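Local coordinates for protein alpha,alpha-trehalose-phosphate synthase (UDP-forming) (Burkholderia multivorans, PDB 5UOF) that belongs to glycosyltransferase family 20, a group of enzymes built on the GT-B fold, with two Rossmann-like domains facing each other across a cleft, at residues 360-365 and 379-384; 267-272 and 356-361; 79-84 and 115-120; 189-194 and 231-236. All coordinates share one frame; numbering follows the deposited sequence. Where two conformers were deposited one is given.

Contact 1. Residues 360-365 and 379-384; sequences RMSQVG and KEYVAS. With NA (sodium ion), chain C; EDO (1,2-ethanediol), chain E.
Tyr381 lays its ring flat against the backbone at Gly365, and this buried end is where the contact is tightest. Gly365 CA sits over the ring centre, 3.4 Å from the centroid and 13° off the normal, a CH-pi contact made possible by a residue with no side chain between backbone and ring. Tyr381 CG is anti to the backbone N (chi1 -177°), which sends the phenol from helix 379-384 toward the segment 362-365, where the chain passes from helix into strand. There Tyr381 OH, at the ring edge, donates to Ser362 OG (2.9 Å). Ser362 OG is in turn bonded to Phe359 O, so the two hydroxyls form a relay into the end of the preceding helix. The other end is wetter and rests on a single bent bond. Arg360, partly exposed, runs out as an extended chain alongside Ser384, and Arg360 NH1 bonds to Ser384 O at 2.9 Å; the angle at the hydrogen is 141° and the donor stands well above the carbonyl plane. The backbone of the same helix end holds a sodium ion through Arg360 O (2.4 Å) and Ser362 O (2.3 Å), with two waters and Gln385 OE1. The cation probably offsets the negative end of helix 352-361; Ser384 O is a carbonyl facing a guanidinium, while the buried phenol is satisfied by a neutral hydroxyl.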
loop_
_atom_site.group_PDB
_atom_site.type_symbol
_atom_site.label_atom_id
_atom_site.label_comp_id
_atom_site.label_asym_id
_atom_site.label_seq_id
_atom_site.Cartn_x
_atom_site.Cartn_y
_atom_site.Cartn_z
ATOM N N ARG A 360 3.060 34.488 -2.485
ATOM C CA ARG A 360 4.220 35.362 -2.623
ATOM C C ARG A 360 4.563 36.030 -1.296
ATOM O O ARG A 360 5.740 36.182 -0.960
ATOM C CB ARG A 360 3.977 36.409 -3.709
ATOM C CG ARG A 360 5.239 37.238 -4.057
ATOM C CD ARG A 360 4.956 38.061 -5.312
ATOM N NE ARG A 360 6.101 38.800 -5.870
ATOM C CZ ARG A 360 6.848 38.382 -6.895
ATOM N NH1 ARG A 360 6.616 37.208 -7.470
ATOM N NH2 ARG A 360 7.824 39.153 -7.368
ATOM N N MET A 361 3.545 36.426 -0.522
ATOM C CA MET A 361 3.739 37.079 0.775
ATOM C C MET A 361 4.385 36.142 1.780
ATOM O O MET A 361 5.137 36.575 2.660
ATOM C CB MET A 361 2.387 37.550 1.324
ATOM C CG MET A 361 2.435 38.191 2.702
ATOM S SD MET A 361 0.809 38.562 3.409
ATOM C CE MET A 361 -0.175 38.656 1.925
ATOM N N SER A 362 4.074 34.857 1.676
ATOM C CA SER A 362 4.473 33.900 2.696
ATOM C C SER A 362 5.967 33.583 2.629
ATOM O O SER A 362 6.649 33.821 1.633
ATOM C CB SER A 362 3.678 32.616 2.538
ATOM O OG SER A 362 4.174 31.901 1.426
ATOM N N GLN A 363 6.471 33.009 3.720
ATOM C CA GLN A 363 7.853 32.565 3.793
ATOM C C GLN A 363 8.020 31.064 3.601
ATOM O O GLN A 363 9.129 30.619 3.280
ATOM C CB GLN A 363 8.449 32.956 5.148
ATOM C CG GLN A 363 8.771 34.447 5.266
ATOM C CD GLN A 363 7.545 35.320 5.460
ATOM O OE1 GLN A 363 6.548 34.917 6.068
ATOM N NE2 GLN A 363 7.614 36.535 4.935
ATOM N N VAL A 364 6.965 30.279 3.820
ATOM C CA VAL A 364 7.024 28.820 3.719
ATOM C C VAL A 364 5.761 28.362 3.006
ATOM O O VAL A 364 4.662 28.821 3.320
ATOM C CB VAL A 364 7.138 28.132 5.093
ATOM C CG1 VAL A 364 7.280 26.603 4.921
ATOM C CG2 VAL A 364 8.327 28.687 5.879
ATOM N N GLY A 365 5.933 27.463 2.026
ATOM C CA GLY A 365 4.831 26.724 1.454
ATOM C C GLY A 365 4.889 25.314 2.011
ATOM O O GLY A 365 5.904 24.628 1.892
ATOM N N LYS A 379 3.953 23.558 -7.191
ATOM C CA LYS A 379 4.571 24.276 -8.299
ATOM C C LYS A 379 4.119 25.731 -8.321
ATOM O O LYS A 379 4.931 26.638 -8.571
ATOM C CB LYS A 379 4.239 23.570 -9.622
ATOM C CG LYS A 379 4.748 22.110 -9.658
ATOM C CD LYS A 379 4.668 21.499 -11.044
ATOM C CE LYS A 379 5.399 20.132 -11.087
ATOM N NZ LYS A 379 5.390 19.510 -12.460
ATOM N N GLU A 380 2.829 25.966 -8.060
ATOM C CA GLU A 380 2.299 27.325 -7.970
ATOM C C GLU A 380 2.967 28.107 -6.851
ATOM O O GLU A 380 3.219 29.314 -6.992
ATOM C CB GLU A 380 0.792 27.292 -7.735
ATOM C CG GLU A 380 0.012 26.750 -8.918
ATOM C CD GLU A 380 -1.384 26.273 -8.546
ATOM O OE1 GLU A 380 -1.784 26.424 -7.376
ATOM O OE2 GLU A 380 -2.088 25.757 -9.435
ATOM N N TYR A 381 3.248 27.439 -5.726
ATOM C CA TYR A 381 3.917 28.116 -4.623
ATOM C C TYR A 381 5.274 28.660 -5.064
ATOM O O TYR A 381 5.581 29.842 -4.865
ATOM C CB TYR A 381 4.074 27.171 -3.418
ATOM C CG TYR A 381 4.694 27.943 -2.288
ATOM C CD1 TYR A 381 3.913 28.761 -1.487
ATOM C CD2 TYR A 381 6.074 27.932 -2.091
ATOM C CE1 TYR A 381 4.483 29.531 -0.490
ATOM C CE2 TYR A 381 6.657 28.687 -1.078
ATOM C CZ TYR A 381 5.849 29.495 -0.288
ATOM O OH TYR A 381 6.413 30.277 0.694
ATOM N N VAL A 382 6.098 27.810 -5.679
ATOM C CA VAL A 382 7.417 28.251 -6.137
ATOM C C VAL A 382 7.270 29.373 -7.156
ATOM O O VAL A 382 7.937 30.414 -7.073
ATOM C CB VAL A 382 8.199 27.062 -6.724
ATOM C CG1 VAL A 382 9.496 27.525 -7.395
ATOM C CG2 VAL A 382 8.487 26.022 -5.639
ATOM N N ALA A 383 6.384 29.172 -8.138
ATOM C CA ALA A 383 6.254 30.154 -9.214
ATOM C C ALA A 383 5.839 31.526 -8.695
ATOM O O ALA A 383 6.131 32.548 -9.331
ATOM C CB ALA A 383 5.244 29.652 -10.252
ATOM N N SER A 384 5.154 31.575 -7.554
ATOM C CA SER A 384 4.668 32.840 -7.022
ATOM C C SER A 384 5.755 33.661 -6.330
ATOM O O SER A 384 5.538 34.848 -6.071
ATOM C CB SER A 384 3.521 32.578 -6.034
ATOM O OG SER A 384 2.397 32.006 -6.684
HETATM NA NA NA C . 7.462 34.687 -0.334
HETATM C C1 EDO E . 3.725 39.198 5.935
HETATM O O1 EDO E . 3.211 39.069 7.266
HETATM C C2 EDO E . 4.545 37.953 5.632
HETATM O O2 EDO E . 5.436 37.732 6.729
HETATM O O HOH W 1 8.633 36.099 -1.940
HETATM O O HOH W 2 9.516 35.066 1.104
#

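Contact 2. Residues 267-272 and 356-361; sequences LVMSVD and MAFFRM. With NA (sodium ion), chain C.
Leu267, Met269 and Val271 pack on Phe358, Phe359 and Met361 in an apolar strand-to-helix contact, inside the second Rossmann-like domain of the GT-B fold. The strand presents one face, and the helix segment runs roughly against it, at 145° between their N-to-C directions, with axes 8.4 Å apart. Met269 is in the middle. Its chain curls at chi2 and chi3 (-65° and -59°), which brings the methyl CE to 3.8 Å from Phe358 CB; the thioether therefore meets the root of that side chain, and the Phe358 ring leads on past it. Phe359 does the reverse: its CB starts away from the strand and the ring swings back, edge first. Along that edge Phe359 CD1 meets Met269 CB at 4.0 Å and CE1 meets Val271 CG2 at 3.7 Å, both partners lying near the ring plane. Leu267 CD2 lies 4.1 Å from Phe358 O and, more loosely, 4.3 Å from Met361 SD. The helix leads through two residues into strand 364-367, the neighbour of strand 266-271 in the parallel sheet. From strand 301-306, Val304 and Ile306 touch Leu267 and Met269, while Val377, Ser384 and, edge-to-face, the ring of Tyr381, all of helix 376-384, also meet Phe359.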
loop_
_atom_site.group_PDB
_atom_site.type_symbol
_atom_site.label_atom_id
_atom_site.label_comp_id
_atom_site.label_asym_id
_atom_site.label_seq_id
_atom_site.Cartn_x
_atom_site.Cartn_y
_atom_site.Cartn_z
ATOM N N LEU A 267 4.682 33.763 7.807
ATOM C CA LEU A 267 3.472 33.136 7.302
ATOM C C LEU A 267 3.831 31.820 6.631
ATOM O O LEU A 267 4.671 31.792 5.721
ATOM C CB LEU A 267 2.751 34.061 6.314
ATOM C CG LEU A 267 1.604 33.453 5.500
ATOM C CD1 LEU A 267 0.466 33.014 6.407
ATOM C CD2 LEU A 267 1.099 34.453 4.457
ATOM N N VAL A 268 3.205 30.735 7.097
ATOM C CA VAL A 268 3.255 29.428 6.441
ATOM C C VAL A 268 1.920 29.230 5.732
ATOM O O VAL A 268 0.860 29.341 6.360
ATOM C CB VAL A 268 3.512 28.300 7.457
ATOM C CG1 VAL A 268 3.612 26.943 6.754
ATOM C CG2 VAL A 268 4.779 28.585 8.248
ATOM N N MET A 269 1.958 28.959 4.427
ATOM C CA MET A 269 0.747 28.776 3.632
ATOM C C MET A 269 0.575 27.306 3.295
ATOM O O MET A 269 1.552 26.612 2.990
ATOM C CB MET A 269 0.791 29.577 2.321
ATOM C CG MET A 269 0.496 31.058 2.453
ATOM S SD MET A 269 -1.187 31.440 2.977
ATOM C CE MET A 269 -2.122 30.663 1.674
ATOM N N SER A 270 -0.676 26.855 3.315
ATOM C CA SER A 270 -1.043 25.476 3.015
ATOM C C SER A 270 -2.434 25.524 2.389
ATOM O O SER A 270 -3.323 26.202 2.913
ATOM C CB SER A 270 -1.015 24.629 4.299
ATOM O OG SER A 270 -1.301 23.261 4.066
ATOM N N VAL A 271 -2.617 24.848 1.250
ATOM C CA VAL A 271 -3.878 24.902 0.511
ATOM C C VAL A 271 -4.181 23.489 0.034
ATOM O O VAL A 271 -3.406 22.921 -0.745
ATOM C CB VAL A 271 -3.830 25.864 -0.692
ATOM C CG1 VAL A 271 -5.168 25.896 -1.387
ATOM C CG2 VAL A 271 -3.446 27.285 -0.261
ATOM N N ASP A 272 -5.278 22.909 0.525
ATOM C CA ASP A 272 -5.617 21.520 0.213
ATOM C C ASP A 272 -7.120 21.334 0.196
ATOM O O ASP A 272 -7.813 21.812 1.091
ATOM C CB ASP A 272 -5.070 20.533 1.261
ATOM C CG ASP A 272 -3.573 20.614 1.448
ATOM O OD1 ASP A 272 -3.080 21.614 2.022
ATOM O OD2 ASP A 272 -2.887 19.639 1.071
ATOM N N MET A 356 -2.148 33.158 -5.213
ATOM C CA MET A 356 -0.764 33.368 -5.630
ATOM C C MET A 356 -0.145 34.538 -4.873
ATOM O O MET A 356 1.014 34.465 -4.438
ATOM C CB MET A 356 -0.676 33.593 -7.144
ATOM C CG MET A 356 -1.360 32.500 -8.006
ATOM S SD MET A 356 -0.778 30.829 -7.624
ATOM C CE MET A 356 -2.008 29.835 -8.459
ATOM N N ALA A 357 -0.913 35.620 -4.685
ATOM C CA ALA A 357 -0.420 36.740 -3.887
ATOM C C ALA A 357 -0.176 36.326 -2.436
ATOM O O ALA A 357 0.789 36.790 -1.812
ATOM C CB ALA A 357 -1.396 37.919 -3.967
ATOM N N PHE A 358 -1.031 35.457 -1.877
ATOM C CA PHE A 358 -0.760 34.939 -0.536
ATOM C C PHE A 358 0.525 34.122 -0.531
ATOM O O PHE A 358 1.330 34.219 0.404
ATOM C CB PHE A 358 -1.905 34.055 -0.028
ATOM C CG PHE A 358 -3.235 34.746 0.112
ATOM C CD1 PHE A 358 -3.340 36.117 0.242
ATOM C CD2 PHE A 358 -4.400 33.982 0.134
ATOM C CE1 PHE A 358 -4.591 36.723 0.380
ATOM C CE2 PHE A 358 -5.639 34.571 0.269
ATOM C CZ PHE A 358 -5.740 35.944 0.380
ATOM N N PHE A 359 0.707 33.265 -1.544
ATOM C CA PHE A 359 1.947 32.501 -1.631
ATOM C C PHE A 359 3.148 33.433 -1.685
ATOM O O PHE A 359 4.164 33.198 -1.020
ATOM C CB PHE A 359 1.950 31.609 -2.877
ATOM C CG PHE A 359 0.959 30.476 -2.845
ATOM C CD1 PHE A 359 0.436 30.007 -1.654
ATOM C CD2 PHE A 359 0.555 29.880 -4.037
ATOM C CE1 PHE A 359 -0.468 28.949 -1.647
ATOM C CE2 PHE A 359 -0.338 28.830 -4.038
ATOM C CZ PHE A 359 -0.861 28.366 -2.846
ATOM N N ARG A 360 3.060 34.488 -2.485
ATOM C CA ARG A 360 4.220 35.362 -2.623
ATOM C C ARG A 360 4.563 36.030 -1.296
ATOM O O ARG A 360 5.740 36.182 -0.960
ATOM C CB ARG A 360 3.977 36.409 -3.709
ATOM C CG ARG A 360 5.239 37.238 -4.057
ATOM C CD ARG A 360 4.956 38.061 -5.312
ATOM N NE ARG A 360 6.101 38.800 -5.870
ATOM C CZ ARG A 360 6.848 38.382 -6.895
ATOM N NH1 ARG A 360 6.616 37.208 -7.470
ATOM N NH2 ARG A 360 7.824 39.153 -7.368
ATOM N N MET A 361 3.545 36.426 -0.522
ATOM C CA MET A 361 3.739 37.079 0.775
ATOM C C MET A 361 4.385 36.142 1.780
ATOM O O MET A 361 5.137 36.575 2.660
ATOM C CB MET A 361 2.387 37.550 1.324
ATOM C CG MET A 361 2.435 38.191 2.702
ATOM S SD MET A 361 0.809 38.562 3.409
ATOM C CE MET A 361 -0.175 38.656 1.925
HETATM NA NA NA C . 7.462 34.687 -0.334
HETATM O O HOH W 1 8.633 36.099 -1.940
HETATM O O HOH W 2 9.516 35.066 1.104
#

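Contact 3. Residues 79-84 and 115-120; sequences RRDYDQ and YLRVNA. With EDO (1,2-ethanediol), chain I.
Arg117 of helix 115-120 reaches across to Arg80, Asp81 and Gln84 of helix 79-84, making a polar, partly buried helix-helix contact of the first Rossmann-like domain. The segments cross at -118° with axes 9.4 Å apart. A bend at chi3 (68°) turns the Arg117 guanidinium edge-on to Asp81 and Gln84. By that edge it holds Gln84 with two N-H groups: Arg117 NE and NH2 both donate to the one amide oxygen, Gln84 OE1, NE at 2.8 Å on a lone pair and in the carbonyl plane, NH2 from above that plane. Asp81 OD1 also lies at the guanidinium edge and makes a salt bridge with Arg117 NH2, though the modelled separation of 2.4 Å is too short to be taken literally. Over one face of Arg117 lies the guanidinium of Arg80, stacked with centres 3.9 Å apart and planes at 17°. Two like charges at this distance should repel; the carboxylate of Asp81 and the carbonyl dipole of Gln84 probably compensate, and Arg80 is exposed. Val118 CG1, in the conformer given, packs against Gln84 CB (3.9 Å). Nearby, Tyr115 OH is hydrogen-bonded to Tyr141 O. A water bridges the salt-bridged pair, donating to Asp81 OD2 at 2.6 Å and accepting from Arg117 NH1 at 3.3 Å.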
loop_
_atom_site.group_PDB
_atom_site.type_symbol
_atom_site.label_atom_id
_atom_site.label_comp_id
_atom_site.label_asym_id
_atom_site.label_seq_id
_atom_site.Cartn_x
_atom_site.Cartn_y
_atom_site.Cartn_z
ATOM N N ARG A 79 -29.591 11.106 -12.538
ATOM C CA ARG A 79 -29.114 10.882 -11.177
ATOM C C ARG A 79 -28.446 9.519 -11.057
ATOM O O ARG A 79 -27.409 9.382 -10.399
ATOM C CB ARG A 79 -30.264 11.009 -10.177
ATOM C CG ARG A 79 -29.883 10.641 -8.741
ATOM C CD ARG A 79 -28.828 11.579 -8.179
ATOM N NE ARG A 79 -29.296 12.961 -8.167
ATOM C CZ ARG A 79 -28.527 14.015 -7.911
ATOM N NH1 ARG A 79 -27.237 13.857 -7.642
ATOM N NH2 ARG A 79 -29.053 15.233 -7.927
ATOM N N ARG A 80 -29.014 8.502 -11.710
ATOM C CA ARG A 80 -28.410 7.175 -11.673
ATOM C C ARG A 80 -27.047 7.172 -12.348
ATOM O O ARG A 80 -26.101 6.562 -11.839
ATOM C CB ARG A 80 -29.331 6.156 -12.335
ATOM C CG ARG A 80 -28.694 4.792 -12.563
ATOM C CD ARG A 80 -29.737 3.779 -13.019
ATOM N NE ARG A 80 -29.186 2.434 -13.175
ATOM C CZ ARG A 80 -29.010 1.824 -14.345
ATOM N NH1 ARG A 80 -29.347 2.437 -15.476
ATOM N NH2 ARG A 80 -28.501 0.597 -14.383
ATOM N N ASP A 81 -26.930 7.841 -13.500
ATOM C CA ASP A 81 -25.636 7.932 -14.170
ATOM C C ASP A 81 -24.637 8.729 -13.336
ATOM O O ASP A 81 -23.471 8.336 -13.209
ATOM C CB ASP A 81 -25.798 8.564 -15.553
ATOM C CG ASP A 81 -26.512 7.650 -16.537
ATOM O OD1 ASP A 81 -26.664 6.444 -16.237
ATOM O OD2 ASP A 81 -26.917 8.139 -17.609
ATOM N N TYR A 82 -25.077 9.852 -12.759
ATOM C CA TYR A 82 -24.199 10.635 -11.894
ATOM C C TYR A 82 -23.690 9.802 -10.726
ATOM O O TYR A 82 -22.500 9.841 -10.396
ATOM C CB TYR A 82 -24.923 11.878 -11.368
ATOM C CG TYR A 82 -24.067 12.684 -10.413
ATOM C CD1 TYR A 82 -23.228 13.689 -10.885
ATOM C CD2 TYR A 82 -24.078 12.426 -9.042
ATOM C CE1 TYR A 82 -22.434 14.423 -10.020
ATOM C CE2 TYR A 82 -23.283 13.150 -8.171
ATOM C CZ TYR A 82 -22.463 14.147 -8.666
ATOM O OH TYR A 82 -21.670 14.874 -7.807
ATOM N N ASP A 83 -24.587 9.060 -10.070
ATOM C CA ASP A 83 -24.171 8.280 -8.907
ATOM C C ASP A 83 -23.168 7.203 -9.295
ATOM O O ASP A 83 -22.165 7.004 -8.600
ATOM C CB ASP A 83 -25.385 7.659 -8.216
ATOM C CG ASP A 83 -26.204 8.679 -7.432
ATOM O OD1 ASP A 83 -25.697 9.791 -7.169
ATOM O OD2 ASP A 83 -27.357 8.361 -7.070
ATOM N N GLN A 84 -23.416 6.497 -10.401
ATOM C CA GLN A 84 -22.516 5.419 -10.806
ATOM C C GLN A 84 -21.165 5.935 -11.289
ATOM O O GLN A 84 -20.176 5.194 -11.236
ATOM C CB GLN A 84 -23.181 4.565 -11.891
ATOM C CG GLN A 84 -24.427 3.839 -11.393
ATOM C CD GLN A 84 -25.004 2.860 -12.404
ATOM O OE1 GLN A 84 -24.862 3.042 -13.614
ATOM N NE2 GLN A 84 -25.662 1.815 -11.907
ATOM N N TYR A 115 -19.918 1.389 -13.170
ATOM C CA TYR A 115 -18.768 2.094 -13.738
ATOM C C TYR A 115 -18.535 1.705 -15.190
ATOM O O TYR A 115 -18.402 2.569 -16.073
ATOM C CB TYR A 115 -17.562 1.749 -12.872
ATOM C CG TYR A 115 -16.199 2.210 -13.290
ATOM C CD1 TYR A 115 -15.866 3.552 -13.296
ATOM C CD2 TYR A 115 -15.200 1.287 -13.564
ATOM C CE1 TYR A 115 -14.583 3.967 -13.625
ATOM C CE2 TYR A 115 -13.919 1.688 -13.877
ATOM C CZ TYR A 115 -13.616 3.034 -13.908
ATOM O OH TYR A 115 -12.334 3.448 -14.208
ATOM N N LEU A 116 -18.507 0.397 -15.463
ATOM C CA LEU A 116 -18.411 -0.054 -16.847
ATOM C C LEU A 116 -19.589 0.449 -17.673
ATOM O O LEU A 116 -19.409 0.906 -18.811
ATOM C CB LEU A 116 -18.333 -1.579 -16.904
ATOM C CG LEU A 116 -17.180 -2.216 -16.119
ATOM C CD1 LEU A 116 -17.076 -3.706 -16.448
ATOM C CD2 LEU A 116 -15.856 -1.488 -16.346
ATOM N N ARG A 117 -20.797 0.397 -17.107
ATOM C CA ARG A 117 -21.993 0.754 -17.866
ATOM C C ARG A 117 -21.963 2.214 -18.298
ATOM O O ARG A 117 -22.246 2.533 -19.459
ATOM C CB ARG A 117 -23.258 0.472 -17.051
ATOM C CG ARG A 117 -24.542 0.794 -17.841
ATOM C CD ARG A 117 -25.782 0.867 -16.951
ATOM N NE ARG A 117 -25.740 2.021 -16.051
ATOM C CZ ARG A 117 -26.027 3.271 -16.415
ATOM N NH1 ARG A 117 -26.382 3.544 -17.670
ATOM N NH2 ARG A 117 -25.962 4.253 -15.521
ATOM N N VAL A 118 -21.617 3.122 -17.381
ATOM C CA VAL A 118 -21.651 4.535 -17.746
ATOM C C VAL A 118 -20.528 4.871 -18.713
ATOM O O VAL A 118 -20.700 5.723 -19.594
ATOM C CB VAL A 118 -21.617 5.443 -16.504
ATOM C CG1 VAL A 118 -22.867 5.221 -15.674
ATOM C CG2 VAL A 118 -20.347 5.227 -15.684
ATOM N N ASN A 119 -19.375 4.207 -18.594
ATOM C CA ASN A 119 -18.334 4.408 -19.596
ATOM C C ASN A 119 -18.815 3.952 -20.971
ATOM O O ASN A 119 -18.660 4.671 -21.965
ATOM C CB ASN A 119 -17.058 3.678 -19.198
ATOM C CG ASN A 119 -16.129 4.547 -18.379
ATOM O OD1 ASN A 119 -15.248 5.219 -18.925
ATOM N ND2 ASN A 119 -16.321 4.552 -17.062
ATOM N N ALA A 120 -19.420 2.762 -21.041
ATOM C CA ALA A 120 -19.951 2.275 -22.308
ATOM C C ALA A 120 -21.009 3.226 -22.861
ATOM O O ALA A 120 -21.048 3.490 -24.070
ATOM C CB ALA A 120 -20.525 0.865 -22.129
HETATM C C1 EDO I . -16.413 -0.189 -20.588
HETATM O O1 EDO I . -17.749 -0.647 -20.390
HETATM C C2 EDO I . -15.545 -1.346 -21.047
HETATM O O2 EDO I . -15.841 -1.690 -22.406
HETATM O O HOH W 3 -28.196 6.094 -18.612
#

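Contact 4. Residues 189-194 and 231-236; sequences YDVTGF and AAYPIG
Tyr233 turns the edge of its ring to Gly193, with Tyr233 CE1 3.5 Å from Gly193 CA, and the Phe194 ring has Ala231 O at its own edge, 3.8 Å from Phe194 CD2. The backbones between these rings form a parallel pair, 191-194 with 231-232, in the main sheet of the first Rossmann-like domain, Gly193 opposite Ala231 and Phe194 opposite Ala232. Val191 CG1 comes 3.3 Å from Tyr233 OH, the two side chains crossing at about a right angle. Farther out, the ring of Phe203 meets Phe194 and that of Phe457 meets Tyr233. Having no side chain, Gly193 leaves room for the tyrosine beside it. The pairing begins weakly, with Ala231 N to Thr192 O at 3.3 Å, and firms up where Phe194 N donates to Ala231 O at 2.9 Å. Tyr233 also bonds through its hydroxyl to Asp460 of the C-terminal helix 450-472, linking the loop after the strand to that helix. Just past the paired residues, Tyr233 N donates to Phe194 O at 2.7 Å, with 169° at the hydrogen.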
loop_
_atom_site.group_PDB
_atom_site.type_symbol
_atom_site.label_atom_id
_atom_site.label_comp_id
_atom_site.label_asym_id
_atom_site.label_seq_id
_atom_site.Cartn_x
_atom_site.Cartn_y
_atom_site.Cartn_z
ATOM N N TYR A 189 -5.698 1.609 -24.991
ATOM C CA TYR A 189 -5.122 2.861 -25.466
ATOM C C TYR A 189 -3.857 2.613 -26.280
ATOM O O TYR A 189 -3.081 1.698 -25.996
ATOM C CB TYR A 189 -4.790 3.779 -24.278
ATOM C CG TYR A 189 -6.019 4.199 -23.509
ATOM C CD1 TYR A 189 -6.792 5.272 -23.944
ATOM C CD2 TYR A 189 -6.422 3.512 -22.354
ATOM C CE1 TYR A 189 -7.932 5.664 -23.262
ATOM C CE2 TYR A 189 -7.573 3.888 -21.668
ATOM C CZ TYR A 189 -8.328 4.960 -22.136
ATOM O OH TYR A 189 -9.478 5.349 -21.481
ATOM N N ASP A 190 -3.649 3.447 -27.308
ATOM C CA ASP A 190 -2.369 3.435 -28.007
ATOM C C ASP A 190 -1.283 4.122 -27.200
ATOM O O ASP A 190 -0.103 3.782 -27.341
ATOM C CB ASP A 190 -2.499 4.112 -29.367
ATOM C CG ASP A 190 -3.561 3.475 -30.204
ATOM O OD1 ASP A 190 -3.352 2.319 -30.629
ATOM O OD2 ASP A 190 -4.618 4.108 -30.382
ATOM N N VAL A 191 -1.661 5.087 -26.365
ATOM C CA VAL A 191 -0.740 5.785 -25.478
ATOM C C VAL A 191 -1.354 5.813 -24.085
ATOM O O VAL A 191 -2.505 6.238 -23.915
ATOM C CB VAL A 191 -0.445 7.220 -25.958
ATOM C CG1 VAL A 191 0.572 7.896 -25.025
ATOM C CG2 VAL A 191 0.048 7.236 -27.418
ATOM N N THR A 192 -0.600 5.345 -23.095
ATOM C CA THR A 192 -1.012 5.385 -21.696
ATOM C C THR A 192 0.009 6.227 -20.943
ATOM O O THR A 192 1.156 5.802 -20.764
ATOM C CB THR A 192 -1.121 3.971 -21.127
ATOM O OG1 THR A 192 -2.049 3.221 -21.923
ATOM C CG2 THR A 192 -1.622 4.008 -19.708
ATOM N N GLY A 193 -0.403 7.416 -20.516
ATOM C CA GLY A 193 0.495 8.376 -19.900
ATOM C C GLY A 193 0.249 8.499 -18.413
ATOM O O GLY A 193 -0.888 8.385 -17.944
ATOM N N PHE A 194 1.336 8.738 -17.681
ATOM C CA PHE A 194 1.339 8.834 -16.232
ATOM C C PHE A 194 2.043 10.111 -15.792
ATOM O O PHE A 194 2.769 10.745 -16.560
ATOM C CB PHE A 194 2.040 7.623 -15.604
ATOM C CG PHE A 194 1.388 6.314 -15.944
ATOM C CD1 PHE A 194 0.361 5.827 -15.164
ATOM C CD2 PHE A 194 1.795 5.594 -17.056
ATOM C CE1 PHE A 194 -0.261 4.627 -15.483
ATOM C CE2 PHE A 194 1.188 4.397 -17.381
ATOM C CZ PHE A 194 0.162 3.912 -16.582
ATOM N N ALA A 231 4.441 6.030 -20.991
ATOM C CA ALA A 231 5.383 7.116 -20.739
ATOM C C ALA A 231 4.859 8.006 -19.623
ATOM O O ALA A 231 3.671 7.983 -19.285
ATOM C CB ALA A 231 5.637 7.951 -22.001
ATOM N N ALA A 232 5.775 8.805 -19.067
ATOM C CA ALA A 232 5.467 9.797 -18.046
ATOM C C ALA A 232 5.445 11.181 -18.680
ATOM O O ALA A 232 6.338 11.521 -19.470
ATOM C CB ALA A 232 6.495 9.767 -16.910
ATOM N N TYR A 233 4.415 11.960 -18.351
ATOM C CA TYR A 233 4.230 13.334 -18.832
ATOM C C TYR A 233 3.850 14.182 -17.625
ATOM O O TYR A 233 2.667 14.480 -17.421
ATOM C CB TYR A 233 3.128 13.431 -19.898
ATOM C CG TYR A 233 3.183 12.428 -21.036
ATOM C CD1 TYR A 233 2.729 11.129 -20.867
ATOM C CD2 TYR A 233 3.637 12.796 -22.299
ATOM C CE1 TYR A 233 2.765 10.213 -21.909
ATOM C CE2 TYR A 233 3.669 11.895 -23.354
ATOM C CZ TYR A 233 3.225 10.602 -23.150
ATOM O OH TYR A 233 3.253 9.693 -24.175
ATOM N N PRO A 234 4.810 14.524 -16.762
ATOM C CA PRO A 234 4.476 15.296 -15.551
ATOM C C PRO A 234 3.854 16.646 -15.899
ATOM O O PRO A 234 4.392 17.401 -16.706
ATOM C CB PRO A 234 5.832 15.463 -14.851
ATOM C CG PRO A 234 6.875 15.157 -15.894
ATOM C CD PRO A 234 6.230 14.138 -16.801
ATOM N N ILE A 235 2.711 16.942 -15.286
ATOM C CA ILE A 235 1.978 18.174 -15.578
ATOM C C ILE A 235 2.641 19.342 -14.859
ATOM O O ILE A 235 2.849 19.299 -13.638
ATOM C CB ILE A 235 0.504 18.046 -15.158
ATOM C CG1 ILE A 235 -0.209 16.992 -16.004
ATOM C CG2 ILE A 235 -0.212 19.396 -15.286
ATOM C CD1 ILE A 235 -1.719 16.913 -15.744
ATOM N N GLY A 236 2.938 20.407 -15.605
ATOM C CA GLY A 236 3.526 21.596 -15.043
ATOM C C GLY A 236 2.571 22.771 -15.028
ATOM O O GLY A 236 1.344 22.621 -15.138
#

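Contacts 1 and 2 are two parts of one buried region: they share Arg360 and Met361 of helix 352-361, and their strands 364-367 and 266-271 are neighbours in the six-stranded parallel sheet. Contact 2 is apolar packing, whereas contact 1, at the helix end, adds hydroxyl, guanidinium and sodium chemistry. Contact 4 is also buried, but in the other sheet, and backbone bonds carry it. Contact 3 lies nearer the surface, about 39 Å centre to centre from contact 1, and relies on charged and amide side chains with a water. Contacts 1 and 4, in different parts of the fold, touch where Lys379 NZ probably hydrogen-bonds to Ile235 O.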